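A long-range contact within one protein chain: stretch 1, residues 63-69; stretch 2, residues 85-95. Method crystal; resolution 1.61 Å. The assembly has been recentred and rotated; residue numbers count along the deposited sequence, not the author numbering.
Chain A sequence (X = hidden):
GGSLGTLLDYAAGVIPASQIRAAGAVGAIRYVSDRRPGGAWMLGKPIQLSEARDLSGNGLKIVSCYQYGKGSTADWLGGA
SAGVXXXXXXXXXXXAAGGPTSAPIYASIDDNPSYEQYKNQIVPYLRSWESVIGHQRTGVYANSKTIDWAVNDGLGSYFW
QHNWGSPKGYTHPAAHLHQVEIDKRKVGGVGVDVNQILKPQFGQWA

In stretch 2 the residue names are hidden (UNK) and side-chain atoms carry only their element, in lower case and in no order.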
ATOM      1  N   VAL A  63       5.194   6.345  -2.587  1.00  4.21           N
ATOM      2  CA  VAL A  63       4.320   5.309  -3.129  1.00  5.04           C
ATOM      3  C   VAL A  63       3.008   5.389  -2.363  1.00  9.88           C
ATOM      4  O   VAL A  63       3.044   5.549  -1.145  1.00  9.26           O
ATOM      5  CB  VAL A  63       4.950   3.892  -3.023  1.00  8.73           C
ATOM      6  CG1 VAL A  63       3.970   2.830  -3.518  1.00  8.27           C
ATOM      7  CG2 VAL A  63       6.254   3.815  -3.828  1.00  8.63           C
ATOM      8  N   SER A  64       1.876   5.183  -3.040  1.00  5.59           N
ATOM      9  CA  SER A  64       0.580   5.260  -2.356  1.00  5.07           C
ATOM     10  C   SER A  64      -0.011   3.886  -2.038  1.00  7.23           C
ATOM     11  O   SER A  64       0.030   2.984  -2.876  1.00  6.32           O
ATOM     12  CB  SER A  64      -0.434   6.011  -3.212  1.00  6.63           C
ATOM     13  OG  SER A  64      -0.094   7.375  -3.382  1.00  5.81           O
ATOM     14  N   CYS A  65      -0.614   3.753  -0.841  1.00  6.29           N
ATOM     15  CA  CYS A  65      -1.320   2.532  -0.501  1.00  6.75           C
ATOM     16  C   CYS A  65      -2.620   2.895   0.181  1.00  9.13           C
ATOM     17  O   CYS A  65      -2.775   4.008   0.692  1.00  7.43           O
ATOM     18  CB  CYS A  65      -0.473   1.610   0.368  1.00  8.32           C
ATOM     19  SG  CYS A  65      -0.123   2.276   2.009  1.00 12.45           S
ATOM     20  N   TYR A  66      -3.551   1.982   0.158  1.00  5.39           N
ATOM     21  CA  TYR A  66      -4.864   2.247   0.727  1.00  4.41           C
ATOM     22  C   TYR A  66      -5.245   1.184   1.712  1.00  7.36           C
ATOM     23  O   TYR A  66      -5.280   0.016   1.339  1.00  7.80           O
ATOM     24  CB  TYR A  66      -5.924   2.289  -0.398  1.00  5.24           C
ATOM     25  CG  TYR A  66      -7.291   2.701   0.098  1.00  5.84           C
ATOM     26  CD1 TYR A  66      -8.145   1.777   0.710  1.00  6.21           C
ATOM     27  CD2 TYR A  66      -7.728   4.018  -0.023  1.00  5.95           C
ATOM     28  CE1 TYR A  66      -9.385   2.162   1.220  1.00  7.06           C
ATOM     29  CE2 TYR A  66      -8.964   4.423   0.496  1.00  6.90           C
ATOM     30  CZ  TYR A  66      -9.783   3.490   1.119  1.00  9.98           C
ATOM     31  OH  TYR A  66     -11.014   3.861   1.590  1.00  7.56           O
ATOM     32  N   GLN A  67      -5.624   1.581   2.917  1.00  5.35           N
ATOM     33  CA  GLN A  67      -6.209   0.663   3.901  1.00  5.51           C
ATOM     34  C   GLN A  67      -7.064   1.477   4.823  1.00  9.70           C
ATOM     35  O   GLN A  67      -6.545   2.335   5.537  1.00  9.41           O
ATOM     36  CB  GLN A  67      -5.176  -0.141   4.694  1.00  7.13           C
ATOM     37  CG  GLN A  67      -5.891  -1.196   5.568  1.00  9.29           C
ATOM     38  CD  GLN A  67      -5.018  -2.155   6.311  1.00 24.69           C
ATOM     39  OE1 GLN A  67      -3.831  -2.312   6.031  1.00 16.47           O
ATOM     40  NE2 GLN A  67      -5.629  -2.875   7.242  1.00 18.88           N
ATOM     41  N   TYR A  68      -8.359   1.209   4.807  1.00  7.31           N
ATOM     42  CA  TYR A  68      -9.267   1.931   5.684  1.00  7.17           C
ATOM     43  C   TYR A  68      -9.635   1.046   6.878  1.00 10.09           C
ATOM     44  O   TYR A  68      -9.323   1.403   8.010  1.00  8.84           O
ATOM     45  CB  TYR A  68     -10.516   2.421   4.931  1.00  8.65           C
ATOM     46  CG  TYR A  68     -11.540   3.061   5.851  1.00  6.97           C
ATOM     47  CD1 TYR A  68     -11.377   4.369   6.312  1.00  8.42           C
ATOM     48  CD2 TYR A  68     -12.686   2.372   6.239  1.00  8.85           C
ATOM     49  CE1 TYR A  68     -12.319   4.960   7.170  1.00  9.17           C
ATOM     50  CE2 TYR A  68     -13.625   2.947   7.101  1.00 10.49           C
ATOM     51  CZ  TYR A  68     -13.457   4.251   7.535  1.00 15.98           C
ATOM     52  OH  TYR A  68     -14.415   4.797   8.374  1.00 15.08           O
ATOM     53  N   GLY A  69     -10.329  -0.072   6.619  1.00  7.16           N
ATOM     54  CA  GLY A  69     -10.740  -1.010   7.657  1.00  6.93           C
ATOM     55  C   GLY A  69      -9.708  -2.084   7.951  1.00  9.95           C
ATOM     56  O   GLY A  69      -8.611  -2.091   7.376  1.00  8.59           O
ATOM     57  N   UNK A  85     -16.404   2.338  -3.620  1.00  7.79           N
ATOM     58  CA  UNK A  85     -16.375   3.364  -2.573  1.00  9.01           C
ATOM     59  C   UNK A  85     -14.925   3.626  -2.095  1.00  9.41           C
ATOM     60  O   UNK A  85     -14.499   4.777  -2.016  1.00  9.08           O
ATOM     61  c   UNK A  85     -18.732   2.831  -1.726  1.00 15.79           C
ATOM     62  c   UNK A  85     -19.525   1.971  -0.761  1.00 45.82           C
ATOM     63  c   UNK A  85     -17.235   2.895  -1.392  1.00 11.01           C
ATOM     64  n   UNK A  85     -20.801   1.782  -1.056  1.00 49.46           N
ATOM     65  o   UNK A  85     -19.007   1.428   0.224  1.00 42.86           O
ATOM     66  N   UNK A  86     -14.168   2.555  -1.817  1.00  7.08           N
ATOM     67  CA  UNK A  86     -12.804   2.744  -1.333  1.00  6.63           C
ATOM     68  C   UNK A  86     -11.884   3.286  -2.449  1.00  7.68           C
ATOM     69  O   UNK A  86     -11.074   4.182  -2.195  1.00  7.85           O
ATOM     70  c   UNK A  86     -13.477   1.223   2.622  1.00  9.27           C
ATOM     71  n   UNK A  86     -14.127   0.156   2.142  1.00  9.48           N
ATOM     72  n   UNK A  86     -12.721   1.783   1.692  1.00  9.70           N
ATOM     73  c   UNK A  86     -12.278   1.412  -0.772  1.00  7.03           C
ATOM     74  c   UNK A  86     -12.946   1.047   0.520  1.00  8.87           C
ATOM     75  c   UNK A  86     -13.796   0.032   0.803  1.00  9.70           C
ATOM     76  N   UNK A  87     -12.030   2.770  -3.678  1.00  5.75           N
ATOM     77  CA  UNK A  87     -11.163   3.229  -4.778  1.00  5.14           C
ATOM     78  C   UNK A  87     -11.377   4.710  -5.096  1.00  9.07           C
ATOM     79  O   UNK A  87     -10.422   5.446  -5.337  1.00  8.28           O
ATOM     80  c   UNK A  87     -11.419   2.383  -6.029  1.00  6.85           C
ATOM     81  N   UNK A  88     -12.631   5.159  -5.080  1.00  5.80           N
ATOM     82  CA  UNK A  88     -12.902   6.576  -5.325  1.00  6.11           C
ATOM     83  C   UNK A  88     -12.197   7.454  -4.291  1.00  9.02           C
ATOM     84  O   UNK A  88     -11.596   8.469  -4.641  1.00  8.79           O
ATOM     85  n   UNK A  88     -17.461   5.709  -7.163  1.00 16.26           N
ATOM     86  c   UNK A  88     -18.728   5.347  -6.962  1.00 23.30           C
ATOM     87  c   UNK A  88     -16.654   6.460  -6.202  1.00 16.08           C
ATOM     88  c   UNK A  88     -14.399   6.841  -5.243  1.00  6.72           C
ATOM     89  c   UNK A  88     -15.160   6.269  -6.427  1.00  8.99           C
ATOM     90  n   UNK A  88     -19.363   5.707  -5.847  1.00 14.13           N
ATOM     91  n   UNK A  88     -19.371   4.626  -7.871  1.00 17.47           N
ATOM     92  N   UNK A  89     -12.298   7.054  -3.012  1.00  7.10           N
ATOM     93  CA  UNK A  89     -11.730   7.833  -1.915  1.00  6.48           C
ATOM     94  C   UNK A  89     -10.199   7.844  -1.991  1.00  9.06           C
ATOM     95  O   UNK A  89      -9.580   8.911  -1.914  1.00  8.85           O
ATOM     96  c   UNK A  89     -11.829   8.173   0.612  1.00 10.03           C
ATOM     97  c   UNK A  89     -12.283   9.637   0.468  1.00  9.83           C
ATOM     98  n   UNK A  89     -12.048  12.467   0.647  1.00 14.38           N
ATOM     99  c   UNK A  89     -12.241   7.307  -0.571  1.00  8.36           C
ATOM    100  n   UNK A  89     -11.894  10.397   1.651  1.00 12.21           N
ATOM    101  n   UNK A  89     -11.457  12.311   2.855  1.00 15.64           N
ATOM    102  c   UNK A  89     -11.800  11.721   1.717  1.00 19.39           C
ATOM    103  N   UNK A  90      -9.614   6.684  -2.250  1.00  6.28           N
ATOM    104  CA  UNK A  90      -8.169   6.594  -2.416  1.00  5.50           C
ATOM    105  C   UNK A  90      -7.678   7.474  -3.554  1.00  8.79           C
ATOM    106  O   UNK A  90      -6.733   8.251  -3.383  1.00  8.65           O
ATOM    107  N   UNK A  91      -8.416   7.475  -4.682  1.00  5.67           N
ATOM    108  CA  UNK A  91      -8.044   8.304  -5.830  1.00  6.99           C
ATOM    109  C   UNK A  91      -8.082   9.800  -5.453  1.00 10.64           C
ATOM    110  O   UNK A  91      -7.172  10.561  -5.780  1.00 10.87           O
ATOM    111  c   UNK A  91      -8.980   8.033  -7.004  1.00  8.98           C
ATOM    112  o   UNK A  91      -8.498   8.754  -8.122  1.00 11.97           O
ATOM    113  N   UNK A  92      -9.127  10.192  -4.709  1.00  6.43           N
ATOM    114  CA  UNK A  92      -9.347  11.575  -4.285  1.00  7.20           C
ATOM    115  C   UNK A  92      -8.209  12.027  -3.341  1.00  9.84           C
ATOM    116  O   UNK A  92      -7.659  13.128  -3.524  1.00  9.01           O
ATOM    117  c   UNK A  92     -11.171  13.062  -3.261  1.00 20.23           C
ATOM    118  o   UNK A  92     -12.923  14.324  -2.279  1.00 42.12           O
ATOM    119  o   UNK A  92     -12.992  12.135  -2.007  1.00 19.05           O
ATOM    120  c   UNK A  92     -12.469  13.174  -2.478  1.00 39.15           C
ATOM    121  c   UNK A  92     -10.715  11.652  -3.579  1.00  8.88           C
ATOM    122  N   UNK A  93      -7.861  11.171  -2.364  1.00  7.12           N
ATOM    123  CA  UNK A  93      -6.823  11.502  -1.388  1.00  6.21           C
ATOM    124  C   UNK A  93      -5.450  11.506  -2.039  1.00  9.00           C
ATOM    125  O   UNK A  93      -4.615  12.334  -1.673  1.00  7.82           O
ATOM    126  c   UNK A  93      -8.154  12.253   1.337  1.00 12.81           C
ATOM    127  c   UNK A  93      -8.228   9.764   1.789  1.00  9.80           C
ATOM    128  c   UNK A  93      -6.866  10.590  -0.154  1.00  6.07           C
ATOM    129  c   UNK A  93      -8.130  10.811   0.709  1.00  9.80           C
ATOM    130  N   UNK A  94      -5.213  10.583  -2.990  1.00  6.03           N
ATOM    131  CA  UNK A  94      -3.938  10.549  -3.711  1.00  5.23           C
ATOM    132  C   UNK A  94      -3.791  11.893  -4.456  1.00  7.32           C
ATOM    133  O   UNK A  94      -2.765  12.556  -4.311  1.00  7.06           O
ATOM    134  n   UNK A  94      -1.638   8.581  -5.246  1.00  9.75           N
ATOM    135  n   UNK A  94      -1.413   9.311  -7.308  1.00  8.59           N
ATOM    136  c   UNK A  94      -2.786   9.269  -5.600  1.00  8.36           C
ATOM    137  c   UNK A  94      -2.667   9.694  -6.881  1.00  9.31           C
ATOM    138  c   UNK A  94      -3.954   9.350  -4.679  1.00  5.60           C
ATOM    139  c   UNK A  94      -0.835   8.647  -6.294  1.00  8.60           C
ATOM    140  N   UNK A  95      -4.826  12.303  -5.205  1.00  6.36           N
ATOM    141  CA  UNK A  95      -4.752  13.546  -5.987  1.00  7.82           C
ATOM    142  C   UNK A  95      -4.591  14.777  -5.079  1.00  9.10           C
ATOM    143  O   UNK A  95      -3.815  15.679  -5.420  1.00  9.51           O
ATOM    144  c   UNK A  95      -5.985  13.682  -6.866  1.00  8.60           C
TER

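Position 85 opens the helical stretch with three side-chain carbons, the third carrying one oxygen and one nitrogen. The CA-to-CB bond points sideways, the side chain makes no contact with stretch 1, and the terminal amide makes it Gln-85.

Position 86 has one carbon leading to a five-membered ring of three carbons and two nitrogens. One ring nitrogen lies 2.7 Å from Tyr-66 OH, a hydrogen bond in which either could be the donor. The phenol oxygen sits at the edge of the five-membered ring, near its plane, where a ring nitrogen can meet it. The ring is an imidazole, so this is His-86, and the nitrogen is ND1. The Tyr-66 and His-86 rings are rim to rim, with planes at 65°. Tyr-68 also borders this imidazole, its CD2 3.9 Å from His-86 CE1.

Position 87 has a single carbon, its CA-to-CB bond pointing away: Ala-87. Position 88 has three carbons, a nitrogen, then a carbon bearing two more nitrogens; its CA-to-CB bond also points away, and the guanidinium makes it Arg-88.

Position 89 repeats that composition. Its CB starts toward the strand, 4.2 Å from Tyr-66 OH, but the end of the chain leads away. This is Arg-89.

Position 90 has no side-chain atoms at all. Its CA rests 3.5 Å from Tyr-66 CD2, and an ideal CB would fall 2.9 Å from that same CD2, a clash. It is Gly-90, and the bare backbone gives the tyrosine ring its room.

Position 91, one carbon then one oxygen, is Ser-91, its CA-to-CB bond pointing away. Position 92 has three carbons, the third bearing two oxygens, and is out of reach of the strand: Glu-92. Its OE1 takes a hydrogen bond from Arg-89 NH1 at 2.8 Å, part of a salt bridge between residues three apart in the helix.

Position 93, four carbons forked at the second, points toward stretch 1 yet makes no contact: Leu-93. Position 94 again shows one carbon and a five-membered ring with two nitrogens. One of them meets Ser-64 OG at 2.7 Å, a second hydrogen bond, again at the ring edge. This is His-94, bonded through ND1. Position 95, one carbon and out of reach, is Ala-95.

The rule is a four-residue helical step matched to a two-residue step along stretch 1, from the strand into the loop after it. Positions 86, 90 and 94 pair by nearest CA atoms with Tyr-68, Tyr-66 and Ser-64, in the reversed order that goes with an angle of 149° between helix and strand directions. Glycine in the middle lets Tyr-66 lie close to the helix backbone, while a histidine four residues to either side supplies a polar bond to a strand hydroxyl.

Stretch 2 85-95: QHARRGSELHA
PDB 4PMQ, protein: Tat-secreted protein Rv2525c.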